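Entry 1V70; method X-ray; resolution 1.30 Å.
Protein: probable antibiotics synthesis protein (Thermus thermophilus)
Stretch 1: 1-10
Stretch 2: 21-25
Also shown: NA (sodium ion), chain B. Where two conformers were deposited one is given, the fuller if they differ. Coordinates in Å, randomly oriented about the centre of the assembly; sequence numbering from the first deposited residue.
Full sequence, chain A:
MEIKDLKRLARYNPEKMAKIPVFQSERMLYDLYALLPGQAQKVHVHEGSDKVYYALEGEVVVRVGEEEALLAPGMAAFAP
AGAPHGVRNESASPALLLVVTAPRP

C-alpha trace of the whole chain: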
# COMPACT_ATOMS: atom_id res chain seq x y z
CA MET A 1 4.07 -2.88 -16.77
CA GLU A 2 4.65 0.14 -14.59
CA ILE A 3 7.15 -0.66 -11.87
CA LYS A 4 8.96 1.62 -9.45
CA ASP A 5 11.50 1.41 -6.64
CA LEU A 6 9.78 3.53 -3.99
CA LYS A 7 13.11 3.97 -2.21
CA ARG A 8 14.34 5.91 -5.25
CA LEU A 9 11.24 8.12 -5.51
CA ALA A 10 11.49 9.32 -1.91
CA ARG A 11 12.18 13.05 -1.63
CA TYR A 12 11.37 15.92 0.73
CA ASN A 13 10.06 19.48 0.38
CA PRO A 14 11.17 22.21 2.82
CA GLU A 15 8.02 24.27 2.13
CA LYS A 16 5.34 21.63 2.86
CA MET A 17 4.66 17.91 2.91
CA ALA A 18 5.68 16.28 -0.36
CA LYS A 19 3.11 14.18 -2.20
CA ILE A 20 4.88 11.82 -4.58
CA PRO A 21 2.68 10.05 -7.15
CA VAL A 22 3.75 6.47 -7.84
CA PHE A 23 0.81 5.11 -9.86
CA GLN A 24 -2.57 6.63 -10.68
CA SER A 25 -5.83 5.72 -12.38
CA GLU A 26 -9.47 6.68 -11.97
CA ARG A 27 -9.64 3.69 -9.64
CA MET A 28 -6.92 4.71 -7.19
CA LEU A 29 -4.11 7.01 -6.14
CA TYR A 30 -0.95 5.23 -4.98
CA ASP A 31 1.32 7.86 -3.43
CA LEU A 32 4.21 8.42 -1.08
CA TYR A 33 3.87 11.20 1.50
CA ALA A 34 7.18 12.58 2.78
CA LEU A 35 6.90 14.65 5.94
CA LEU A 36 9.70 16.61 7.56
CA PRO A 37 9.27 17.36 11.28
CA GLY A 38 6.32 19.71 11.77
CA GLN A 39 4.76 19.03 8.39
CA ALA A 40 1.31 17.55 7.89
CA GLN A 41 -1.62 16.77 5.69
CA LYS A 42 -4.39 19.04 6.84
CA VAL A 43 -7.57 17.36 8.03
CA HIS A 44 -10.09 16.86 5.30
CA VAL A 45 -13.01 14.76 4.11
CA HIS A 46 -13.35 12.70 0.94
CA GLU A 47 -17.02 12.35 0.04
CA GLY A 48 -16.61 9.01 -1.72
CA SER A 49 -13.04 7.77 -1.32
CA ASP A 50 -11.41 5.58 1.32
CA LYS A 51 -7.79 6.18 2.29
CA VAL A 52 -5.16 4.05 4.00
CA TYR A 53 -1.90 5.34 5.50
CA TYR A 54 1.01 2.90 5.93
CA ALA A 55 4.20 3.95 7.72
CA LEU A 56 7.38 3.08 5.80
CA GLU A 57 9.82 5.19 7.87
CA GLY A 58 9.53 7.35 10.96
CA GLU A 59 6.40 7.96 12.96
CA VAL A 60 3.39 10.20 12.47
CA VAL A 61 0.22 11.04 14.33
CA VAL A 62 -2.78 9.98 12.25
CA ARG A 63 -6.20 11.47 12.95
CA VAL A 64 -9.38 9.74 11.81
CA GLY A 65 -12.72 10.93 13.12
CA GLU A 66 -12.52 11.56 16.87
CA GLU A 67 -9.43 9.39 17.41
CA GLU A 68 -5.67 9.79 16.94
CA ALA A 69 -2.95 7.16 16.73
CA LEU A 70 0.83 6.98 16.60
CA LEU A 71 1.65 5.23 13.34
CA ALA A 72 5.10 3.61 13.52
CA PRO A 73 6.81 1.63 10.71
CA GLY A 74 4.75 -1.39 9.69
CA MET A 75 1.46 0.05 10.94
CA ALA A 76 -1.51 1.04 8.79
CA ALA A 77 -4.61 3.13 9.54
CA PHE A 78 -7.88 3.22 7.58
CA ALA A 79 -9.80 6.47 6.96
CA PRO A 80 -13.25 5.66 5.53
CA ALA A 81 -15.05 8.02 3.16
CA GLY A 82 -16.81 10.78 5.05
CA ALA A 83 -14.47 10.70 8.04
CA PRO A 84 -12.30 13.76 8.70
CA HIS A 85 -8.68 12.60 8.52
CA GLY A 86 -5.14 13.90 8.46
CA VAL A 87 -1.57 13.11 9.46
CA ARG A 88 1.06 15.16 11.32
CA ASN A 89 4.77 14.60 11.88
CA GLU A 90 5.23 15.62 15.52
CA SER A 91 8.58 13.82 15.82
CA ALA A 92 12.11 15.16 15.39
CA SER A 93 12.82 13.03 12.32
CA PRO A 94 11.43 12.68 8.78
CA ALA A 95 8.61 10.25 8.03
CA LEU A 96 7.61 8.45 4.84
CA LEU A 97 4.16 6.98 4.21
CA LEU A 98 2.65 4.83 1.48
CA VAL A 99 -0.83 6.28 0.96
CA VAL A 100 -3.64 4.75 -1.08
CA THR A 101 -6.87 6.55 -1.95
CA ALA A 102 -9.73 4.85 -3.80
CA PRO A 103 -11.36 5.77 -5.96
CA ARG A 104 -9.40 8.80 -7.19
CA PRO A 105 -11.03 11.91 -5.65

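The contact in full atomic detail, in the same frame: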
# COMPACT_ATOMS: atom_id res chain seq x y z
N MET A 1 4.74 -3.25 -18.04
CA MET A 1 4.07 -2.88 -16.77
C MET A 1 4.79 -1.71 -16.12
O MET A 1 5.99 -1.50 -16.33
CB MET A 1 4.07 -4.06 -15.78
CG MET A 1 5.39 -4.21 -15.02
SD MET A 1 5.45 -5.58 -13.84
CE MET A 1 5.82 -6.94 -14.94
N GLU A 2 4.05 -0.95 -15.32
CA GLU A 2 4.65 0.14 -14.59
C GLU A 2 5.21 -0.44 -13.32
O GLU A 2 4.56 -1.20 -12.63
CB GLU A 2 3.57 1.19 -14.26
CG GLU A 2 3.07 1.97 -15.50
CD GLU A 2 2.04 3.02 -15.11
OE1 GLU A 2 2.29 3.80 -14.21
OE2 GLU A 2 1.00 3.07 -15.77
N ILE A 3 6.47 -0.13 -13.05
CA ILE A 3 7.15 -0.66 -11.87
C ILE A 3 8.10 0.41 -11.36
O ILE A 3 8.78 1.08 -12.15
CB ILE A 3 7.89 -1.97 -12.22
CG1 ILE A 3 8.55 -2.55 -10.97
CG2 ILE A 3 8.89 -1.72 -13.33
CD1 ILE A 3 9.00 -3.99 -11.14
N LYS A 4 8.13 0.60 -10.05
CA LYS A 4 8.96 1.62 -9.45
C LYS A 4 9.62 1.16 -8.16
O LYS A 4 9.08 0.32 -7.45
CB LYS A 4 8.12 2.86 -9.12
CG LYS A 4 7.48 3.56 -10.31
CD LYS A 4 8.52 4.36 -11.09
CE LYS A 4 7.88 5.07 -12.27
NZ LYS A 4 8.88 5.93 -12.98
N ASP A 5 10.80 1.71 -7.88
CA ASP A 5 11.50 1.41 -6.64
C ASP A 5 11.14 2.62 -5.78
O ASP A 5 11.66 3.72 -5.99
CB ASP A 5 13.02 1.37 -6.87
CG ASP A 5 13.78 1.05 -5.60
OD1 ASP A 5 13.21 1.20 -4.50
OD2 ASP A 5 14.97 0.65 -5.69
N LEU A 6 10.22 2.43 -4.84
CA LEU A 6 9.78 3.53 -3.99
C LEU A 6 10.91 4.20 -3.22
O LEU A 6 10.83 5.39 -2.91
CB LEU A 6 8.70 3.04 -3.01
CG LEU A 6 7.28 2.91 -3.58
CD1 LEU A 6 7.27 2.03 -4.82
CD2 LEU A 6 6.36 2.34 -2.51
N LYS A 7 11.96 3.43 -2.93
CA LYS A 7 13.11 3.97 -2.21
C LYS A 7 13.76 5.08 -3.03
O LYS A 7 14.26 6.06 -2.48
CB LYS A 7 14.13 2.86 -1.95
CG LYS A 7 13.58 1.67 -1.16
CD LYS A 7 14.66 0.65 -0.84
CE LYS A 7 15.24 0.01 -2.10
NZ LYS A 7 14.23 -0.79 -2.85
N ARG A 8 13.75 4.91 -4.35
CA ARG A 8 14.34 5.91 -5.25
C ARG A 8 13.48 7.16 -5.38
O ARG A 8 14.01 8.26 -5.50
CB ARG A 8 14.55 5.28 -6.62
CG ARG A 8 15.19 6.26 -7.61
CD ARG A 8 14.78 5.95 -9.07
NE ARG A 8 14.76 7.20 -9.84
CZ ARG A 8 13.78 7.42 -10.75
NH1 ARG A 8 12.82 6.53 -10.97
NH2 ARG A 8 13.80 8.56 -11.44
N LEU A 9 12.17 6.99 -5.36
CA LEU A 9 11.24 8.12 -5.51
C LEU A 9 11.18 9.05 -4.30
O LEU A 9 10.81 10.22 -4.44
CB LEU A 9 9.83 7.60 -5.79
CG LEU A 9 9.62 6.84 -7.10
CD1 LEU A 9 8.15 6.46 -7.23
CD2 LEU A 9 10.05 7.71 -8.28
N ALA A 10 11.52 8.53 -3.13
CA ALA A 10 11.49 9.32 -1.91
C ALA A 10 12.24 10.64 -2.03
O ALA A 10 13.37 10.68 -2.52
CB ALA A 10 12.04 8.50 -0.74
N PRO A 21 3.49 11.04 -6.45
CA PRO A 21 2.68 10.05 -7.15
C PRO A 21 3.52 8.88 -7.65
O PRO A 21 4.58 9.07 -8.24
CB PRO A 21 2.09 10.86 -8.31
CG PRO A 21 2.05 12.26 -7.78
CD PRO A 21 3.38 12.36 -7.09
N VAL A 22 3.05 7.66 -7.39
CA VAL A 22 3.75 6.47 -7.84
C VAL A 22 2.98 5.93 -9.04
O VAL A 22 3.52 5.84 -10.15
CB VAL A 22 3.81 5.40 -6.72
CG1 VAL A 22 4.58 4.18 -7.22
CG2 VAL A 22 4.50 5.98 -5.49
N PHE A 23 1.71 5.60 -8.82
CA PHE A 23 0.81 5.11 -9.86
C PHE A 23 -0.52 5.84 -9.68
O PHE A 23 -0.86 6.26 -8.58
CB PHE A 23 0.53 3.61 -9.73
CG PHE A 23 1.76 2.76 -9.69
CD1 PHE A 23 2.68 2.76 -10.73
CD2 PHE A 23 1.99 1.92 -8.60
CE1 PHE A 23 3.81 1.93 -10.69
CE2 PHE A 23 3.10 1.10 -8.55
CZ PHE A 23 4.01 1.10 -9.59
N GLN A 24 -1.27 5.96 -10.77
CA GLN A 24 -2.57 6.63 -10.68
C GLN A 24 -3.51 6.18 -11.79
O GLN A 24 -3.10 5.90 -12.91
CB GLN A 24 -2.36 8.16 -10.72
CG GLN A 24 -1.87 8.71 -12.08
CD GLN A 24 -0.41 8.33 -12.31
OE1 GLN A 24 -0.09 7.35 -12.95
NE2 GLN A 24 0.48 9.21 -11.81
N SER A 25 -4.79 6.11 -11.45
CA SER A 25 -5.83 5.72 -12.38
C SER A 25 -7.11 6.26 -11.77
O SER A 25 -7.10 6.74 -10.64
CB SER A 25 -5.92 4.20 -12.52
OG SER A 25 -6.46 3.62 -11.35
NA NA B . 4.35 6.94 -12.02
O HOH W 1 -0.15 4.55 -13.20
O HOH W 2 4.63 4.82 -13.25
O HOH W 3 3.43 9.23 -11.36
O HOH W 4 6.18 7.77 -10.32
O HOH W 5 2.38 7.38 -13.63
O HOH W 6 5.85 8.21 -13.74

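Phe 23 and Val 22 cover the most surface, with Glu 2 next. The two strands, 2-5 and 21-25, run nearly antiparallel, at 157° between their directions. Their axes come no closer than 8.0 Å, and no hydrogen bond joins the two stretches directly. Direct contact is largely side-chain packing, with one backbone atom, Ile 3 N, at the Phe 23 ring; waters and a sodium ion add indirect links. The contact buries 293 Å² in total.

Phe 23 has the largest covered area. Its CA-to-CB bond points sideways, but chi1 near -55° (m) brings the ring closer to the first strand. Three consecutive residues meet the ring at CE1. Glu 2 CB lies 3.7 Å from Phe 23 CE1, and Lys 4 CG lies 4.0 Å from the same atom. Between these two in sequence, Ile 3 N sits at the ring edge, 4.1 Å from Phe 23 CE1. The CA-to-CB bond of Ile 3 points away, and it is the backbone N that approaches. Lys 4 starts toward the second stretch, but its end leads away. Its aliphatic part makes the contact, and its amino group does not.

Val 22 is buried, and its methyl groups pack against Leu 6, Leu 9 and Lys 4. Leu 6 CD1 is 4.2 Å from Val 22 CG1, and Leu 9 CD1 is 4.1 Å from Val 22 CG2. Both are apolar contacts. Lys 4 CB adds a further approach, 4.2 Å from Val 22 CG1. Leu 6 and Leu 9 belong to the short helix 6-9, which follows the strand directly. Asp 5 caps this helix: Lys 7 N donates to Asp 5 OD1 at 3.0 Å. Lys 7 NZ also forms a salt bridge with Asp 5 OD1 at 2.8 Å.

The backbone of Val 22 has a separate role. Val 22 O binds the sodium ion NA at 2.3 Å, and five waters complete the listed coordination at 2.5 to 2.6 Å from NA.

The CA-to-CB bond of Glu 2 points toward the second stretch, and its carboxylate links to it through water. Water 2, a sodium ligand, donates to Glu 2 OE1 at 2.7 Å from its O atom. This gives Glu 2 an indirect tie to the ion held by Val 22. Water 1 lies 2.7 Å from Glu 2 OE1, and its O atom accepts from Gln 24 N at 3.0 Å. It sits between the Glu 2 side chain and the backbone of the second strand.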